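Local coordinates for protein putative tagatose-6-phosphate ketose/aldose isomerase (Escherichia coli, PDB 3C3J) that is of unknown function but carries two SIS domains, each built round a five-stranded parallel sheet flanked by helices, at residues C133-Y147 with N155-D167. Numbering follows the deposited sequence.
Sequences CYHLPITCNEAGALY and NAFALLMPAETHD
In the first SIS domain, strand 133-139 and edge strand 159-160 lie side by side in the parallel sheet and are connected by helix 145-151 in a beta-alpha-beta crossover. Backbone hydrogen bonds in the parallel pattern run from His135 N, which binds Asn155 O, to Met161 N, which reaches Thr139 O at 2.8 Å; only Ile138-Leu159 and Thr139-Leu160 form a regular parallel ladder. The one gap in this series is at Pro137, which has no N-H where the register calls for a donor. Phe157 O is therefore buried without a conventional partner and meets Leu136 CA in a C-H...O contact of 3.2 Å. Beyond the gap the pairing resumes with a nearly straight bond from Leu159 N to Pro137 O (175° at the hydrogen).

On the Thr139 and Leu160 face, the connecting helix brings Tyr147 over Ala158 and Leu160 at the sheet edge. Its CG is anti to the backbone N (chi1 -166°), and the ring reaches Ala158 CB, 3.4 Å from CD1, while Leu160 CD1 lies over one ring face, offset toward the rim. A water joins Tyr147 OH to Ala158 O. The Ile138 and Leu159 face turns toward helices 174-187 and 23-49, which touch Leu159; beside it the bent chain of selenomethionine Met161 carries CE to Ile138 CG2 (3.6 Å).

Past the strand ends, a second water donates to both Cys140 O and Met161 O, and the Asn141 amide lies obliquely against His166, with CG 3.6 Å from CE1; Asn141 ND2 is held by Ser113 O. At the other end, Asn155 ND2 approaches Cys133 O from above the carbonyl plane, a 2.7 Å bond bent to 139° at the hydrogen.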
loop_
_atom_site.group_PDB
_atom_site.type_symbol
_atom_site.label_atom_id
_atom_site.label_comp_id
_atom_site.label_asym_id
_atom_site.label_seq_id
_atom_site.Cartn_x
_atom_site.Cartn_y
_atom_site.Cartn_z
ATOM N N CYS A 133 -19.305 -14.634 11.836
ATOM C CA CYS A 133 -18.186 -13.757 12.121
ATOM C C CYS A 133 -17.619 -14.070 13.499
ATOM O O CYS A 133 -18.383 -14.225 14.495
ATOM C CB CYS A 133 -18.621 -12.301 12.066
ATOM S SG CYS A 133 -17.246 -11.170 11.953
ATOM N N TYR A 134 -16.292 -14.199 13.536
ATOM C CA TYR A 134 -15.547 -14.482 14.757
ATOM C C TYR A 134 -14.459 -13.436 14.899
ATOM O O TYR A 134 -14.049 -12.820 13.916
ATOM C CB TYR A 134 -14.929 -15.876 14.741
ATOM C CG TYR A 134 -15.921 -16.962 14.426
ATOM C CD1 TYR A 134 -16.686 -17.550 15.430
ATOM C CD2 TYR A 134 -16.114 -17.379 13.110
ATOM C CE1 TYR A 134 -17.614 -18.532 15.126
ATOM C CE2 TYR A 134 -17.038 -18.394 12.794
ATOM C CZ TYR A 134 -17.777 -18.956 13.804
ATOM O OH TYR A 134 -18.715 -19.932 13.499
ATOM N N HIS A 135 -14.019 -13.234 16.129
ATOM C CA HIS A 135 -13.044 -12.175 16.475
ATOM C C HIS A 135 -11.939 -12.681 17.373
ATOM O O HIS A 135 -12.206 -13.428 18.342
ATOM C CB HIS A 135 -13.749 -11.023 17.183
ATOM C CG HIS A 135 -14.732 -10.319 16.323
ATOM N ND1 HIS A 135 -16.077 -10.624 16.328
ATOM C CD2 HIS A 135 -14.562 -9.369 15.379
ATOM C CE1 HIS A 135 -16.690 -9.859 15.445
ATOM N NE2 HIS A 135 -15.794 -9.091 14.854
ATOM N N LEU A 136 -10.711 -12.257 17.064
ATOM C CA LEU A 136 -9.553 -12.416 17.924
ATOM C C LEU A 136 -8.851 -11.061 18.052
ATOM O O LEU A 136 -7.902 -10.775 17.339
ATOM C CB LEU A 136 -8.593 -13.455 17.358
ATOM C CG LEU A 136 -7.458 -13.916 18.312
ATOM C CD1 LEU A 136 -7.903 -15.139 19.063
ATOM C CD2 LEU A 136 -6.172 -14.194 17.536
ATOM N N PRO A 137 -9.339 -10.202 18.952
ATOM C CA PRO A 137 -8.574 -8.988 19.209
ATOM C C PRO A 137 -7.243 -9.264 19.902
ATOM O O PRO A 137 -7.155 -10.132 20.782
ATOM C CB PRO A 137 -9.495 -8.160 20.103
ATOM C CG PRO A 137 -10.813 -8.883 20.082
ATOM C CD PRO A 137 -10.560 -10.280 19.764
ATOM N N ILE A 138 -6.213 -8.546 19.467
ATOM C CA ILE A 138 -4.884 -8.601 20.078
ATOM C C ILE A 138 -4.618 -7.165 20.492
ATOM O O ILE A 138 -4.460 -6.268 19.640
ATOM C CB ILE A 138 -3.829 -9.149 19.096
ATOM C CG1 ILE A 138 -4.215 -10.571 18.676
ATOM C CG2 ILE A 138 -2.420 -9.118 19.708
ATOM C CD1 ILE A 138 -3.251 -11.293 17.656
ATOM N N THR A 139 -4.598 -6.944 21.798
ATOM C CA THR A 139 -4.695 -5.600 22.358
ATOM C C THR A 139 -3.870 -5.423 23.654
ATOM O O THR A 139 -3.613 -6.380 24.379
ATOM C CB THR A 139 -6.208 -5.238 22.576
ATOM O OG1 THR A 139 -6.343 -3.890 23.034
ATOM C CG2 THR A 139 -6.882 -6.199 23.570
ATOM N N CYS A 140 -3.477 -4.181 23.926
ATOM C CA CYS A 140 -2.617 -3.858 25.071
ATOM C C CYS A 140 -3.343 -3.263 26.284
ATOM O O CYS A 140 -2.695 -2.962 27.284
ATOM C CB CYS A 140 -1.463 -2.929 24.623
ATOM S SG CYS A 140 -0.516 -3.572 23.199
ATOM N N ASN A 141 -4.675 -3.162 26.238
ATOM C CA ASN A 141 -5.465 -2.527 27.289
ATOM C C ASN A 141 -6.617 -3.415 27.754
ATOM O O ASN A 141 -7.599 -3.633 27.038
ATOM C CB ASN A 141 -5.997 -1.173 26.774
ATOM C CG ASN A 141 -6.718 -0.357 27.835
ATOM O OD1 ASN A 141 -6.550 -0.577 29.031
ATOM N ND2 ASN A 141 -7.487 0.643 27.391
ATOM N N GLU A 142 -6.499 -3.942 28.967
ATOM C CA GLU A 142 -7.510 -4.833 29.529
ATOM C C GLU A 142 -8.906 -4.159 29.627
ATOM O O GLU A 142 -9.950 -4.810 29.475
ATOM C CB GLU A 142 -7.037 -5.323 30.915
ATOM C CG GLU A 142 -8.078 -6.119 31.687
ATOM C CD GLU A 142 -9.110 -5.244 32.409
ATOM O OE1 GLU A 142 -8.945 -4.001 32.520
ATOM O OE2 GLU A 142 -10.100 -5.806 32.861
ATOM N N ALA A 143 -8.897 -2.857 29.853
ATOM C CA ALA A 143 -10.130 -2.096 30.051
ATOM C C ALA A 143 -10.707 -1.536 28.731
ATOM O O ALA A 143 -11.780 -0.943 28.742
ATOM C CB ALA A 143 -9.882 -0.971 31.034
ATOM N N GLY A 144 -10.010 -1.725 27.607
ATOM C CA GLY A 144 -10.487 -1.222 26.328
ATOM C C GLY A 144 -11.652 -2.005 25.787
ATOM O O GLY A 144 -11.851 -3.157 26.119
ATOM N N ALA A 145 -12.422 -1.346 24.929
ATOM C CA ALA A 145 -13.570 -1.908 24.235
ATOM C C ALA A 145 -13.250 -3.199 23.490
ATOM O O ALA A 145 -13.984 -4.170 23.626
ATOM C CB ALA A 145 -14.117 -0.862 23.271
ATOM N N LEU A 146 -12.139 -3.239 22.740
ATOM C CA LEU A 146 -11.787 -4.458 22.015
ATOM C C LEU A 146 -11.742 -5.654 22.952
ATOM O O LEU A 146 -12.345 -6.707 22.670
ATOM C CB LEU A 146 -10.428 -4.339 21.293
ATOM C CG LEU A 146 -10.316 -3.664 19.938
ATOM C CD1 LEU A 146 -8.827 -3.724 19.420
ATOM C CD2 LEU A 146 -11.320 -4.236 18.934
ATOM N N TYR A 147 -11.024 -5.496 24.073
ATOM C CA TYR A 147 -10.867 -6.599 25.001
ATOM C C TYR A 147 -12.216 -6.926 25.665
ATOM O O TYR A 147 -12.655 -8.061 25.688
ATOM C CB TYR A 147 -9.793 -6.293 26.062
ATOM C CG TYR A 147 -9.376 -7.525 26.817
ATOM C CD1 TYR A 147 -8.581 -8.482 26.205
ATOM C CD2 TYR A 147 -9.808 -7.756 28.130
ATOM C CE1 TYR A 147 -8.208 -9.630 26.866
ATOM C CE2 TYR A 147 -9.437 -8.916 28.810
ATOM C CZ TYR A 147 -8.636 -9.837 28.162
ATOM O OH TYR A 147 -8.239 -10.987 28.772
ATOM N N ASN A 155 -18.466 -15.327 20.203
ATOM C CA ASN A 155 -17.810 -15.401 18.888
ATOM C C ASN A 155 -16.394 -14.813 18.906
ATOM O O ASN A 155 -15.804 -14.634 17.856
ATOM C CB ASN A 155 -18.702 -14.774 17.761
ATOM C CG ASN A 155 -18.757 -13.203 17.763
ATOM O OD1 ASN A 155 -18.508 -12.534 18.782
ATOM N ND2 ASN A 155 -19.111 -12.619 16.586
ATOM N N ALA A 156 -15.844 -14.569 20.098
ATOM C CA ALA A 156 -14.606 -13.788 20.242
ATOM C C ALA A 156 -13.696 -14.379 21.300
ATOM O O ALA A 156 -14.176 -14.970 22.278
ATOM C CB ALA A 156 -14.935 -12.371 20.582
ATOM N N PHE A 157 -12.392 -14.245 21.091
ATOM C CA PHE A 157 -11.387 -14.658 22.062
ATOM C C PHE A 157 -10.317 -13.578 22.029
ATOM O O PHE A 157 -9.670 -13.398 21.016
ATOM C CB PHE A 157 -10.783 -16.009 21.675
ATOM C CG PHE A 157 -9.797 -16.566 22.687
ATOM C CD1 PHE A 157 -10.155 -17.643 23.492
ATOM C CD2 PHE A 157 -8.523 -16.032 22.820
ATOM C CE1 PHE A 157 -9.261 -18.164 24.422
ATOM C CE2 PHE A 157 -7.625 -16.541 23.755
ATOM C CZ PHE A 157 -7.996 -17.612 24.552
ATOM N N ALA A 158 -10.141 -12.873 23.125
ATOM C CA ALA A 158 -9.226 -11.739 23.154
ATOM C C ALA A 158 -7.929 -12.132 23.810
ATOM O O ALA A 158 -7.894 -12.849 24.814
ATOM C CB ALA A 158 -9.818 -10.590 23.874
ATOM N N LEU A 159 -6.852 -11.629 23.226
ATOM C CA LEU A 159 -5.524 -11.875 23.727
ATOM C C LEU A 159 -4.924 -10.547 24.214
ATOM O O LEU A 159 -4.752 -9.596 23.452
ATOM C CB LEU A 159 -4.709 -12.519 22.630
ATOM C CG LEU A 159 -3.297 -12.967 22.873
ATOM C CD1 LEU A 159 -3.227 -13.918 24.083
ATOM C CD2 LEU A 159 -2.834 -13.642 21.546
ATOM N N LEU A 160 -4.599 -10.512 25.489
ATOM C CA LEU A 160 -4.046 -9.319 26.120
ATOM C C LEU A 160 -2.520 -9.332 26.084
ATOM O O LEU A 160 -1.895 -10.348 26.433
ATOM C CB LEU A 160 -4.539 -9.256 27.566
ATOM C CG LEU A 160 -4.291 -7.963 28.337
ATOM C CD1 LEU A 160 -4.999 -6.764 27.698
ATOM C CD2 LEU A 160 -4.739 -8.164 29.814
HETATM N N MSE A 161 -1.917 -8.213 25.694
HETATM C CA MSE A 161 -0.450 -8.113 25.615
HETATM C C MSE A 161 0.068 -7.788 27.022
HETATM O O MSE A 161 -0.733 -7.373 27.886
HETATM C CB MSE A 161 -0.037 -7.021 24.625
HETATM C CG MSE A 161 -0.465 -7.257 23.208
HETATM SE SE MSE A 161 0.291 -8.900 22.455
HETATM C CE MSE A 161 -1.098 -10.249 22.885
ATOM N N PRO A 162 1.378 -8.003 27.276
ATOM C CA PRO A 162 1.922 -7.611 28.579
ATOM C C PRO A 162 1.718 -6.120 28.873
ATOM O O PRO A 162 1.725 -5.282 27.970
ATOM C CB PRO A 162 3.408 -7.984 28.473
ATOM C CG PRO A 162 3.416 -9.070 27.378
ATOM C CD PRO A 162 2.404 -8.613 26.422
ATOM N N ALA A 163 1.498 -5.814 30.139
ATOM C CA ALA A 163 1.128 -4.471 30.575
ATOM C C ALA A 163 2.081 -3.381 30.099
ATOM O O ALA A 163 1.631 -2.298 29.738
ATOM C CB ALA A 163 0.998 -4.425 32.078
ATOM N N GLU A 164 3.387 -3.656 30.079
ATOM C CA GLU A 164 4.362 -2.639 29.676
ATOM C C GLU A 164 4.253 -2.227 28.218
ATOM O O GLU A 164 4.802 -1.192 27.828
ATOM C CB GLU A 164 5.805 -3.073 29.964
ATOM C CG GLU A 164 6.384 -4.214 29.063
ATOM C CD GLU A 164 6.083 -5.607 29.566
ATOM O OE1 GLU A 164 5.060 -5.780 30.255
ATOM O OE2 GLU A 164 6.892 -6.528 29.272
ATOM N N THR A 165 3.546 -3.013 27.418
ATOM C CA THR A 165 3.408 -2.710 25.990
ATOM C C THR A 165 2.248 -1.750 25.682
ATOM O O THR A 165 2.039 -1.427 24.525
ATOM C CB THR A 165 3.269 -3.989 25.114
ATOM O OG1 THR A 165 1.978 -4.599 25.331
ATOM C CG2 THR A 165 4.385 -4.972 25.413
ATOM N N HIS A 166 1.501 -1.293 26.693
ATOM C CA HIS A 166 0.520 -0.224 26.485
ATOM C C HIS A 166 1.335 1.069 26.443
ATOM O O HIS A 166 1.406 1.799 27.434
ATOM C CB HIS A 166 -0.526 -0.189 27.594
ATOM C CG HIS A 166 -1.680 0.743 27.325
ATOM N ND1 HIS A 166 -2.864 0.678 28.024
ATOM C CD2 HIS A 166 -1.846 1.735 26.414
ATOM C CE1 HIS A 166 -3.695 1.610 27.583
ATOM N NE2 HIS A 166 -3.100 2.269 26.608
ATOM N N ASP A 167 1.973 1.314 25.293
ATOM C CA ASP A 167 2.973 2.373 25.138
ATOM C C ASP A 167 2.410 3.742 25.506
ATOM O O ASP A 167 1.308 4.115 25.055
ATOM C CB ASP A 167 3.503 2.434 23.696
ATOM C CG ASP A 167 4.329 1.215 23.294
ATOM O OD1 ASP A 167 5.029 0.604 24.146
ATOM O OD2 ASP A 167 4.301 0.893 22.083
HETATM O O HOH W 1 -1.925 -5.160 29.015
HETATM O O HOH W 2 -7.627 -13.094 27.605
#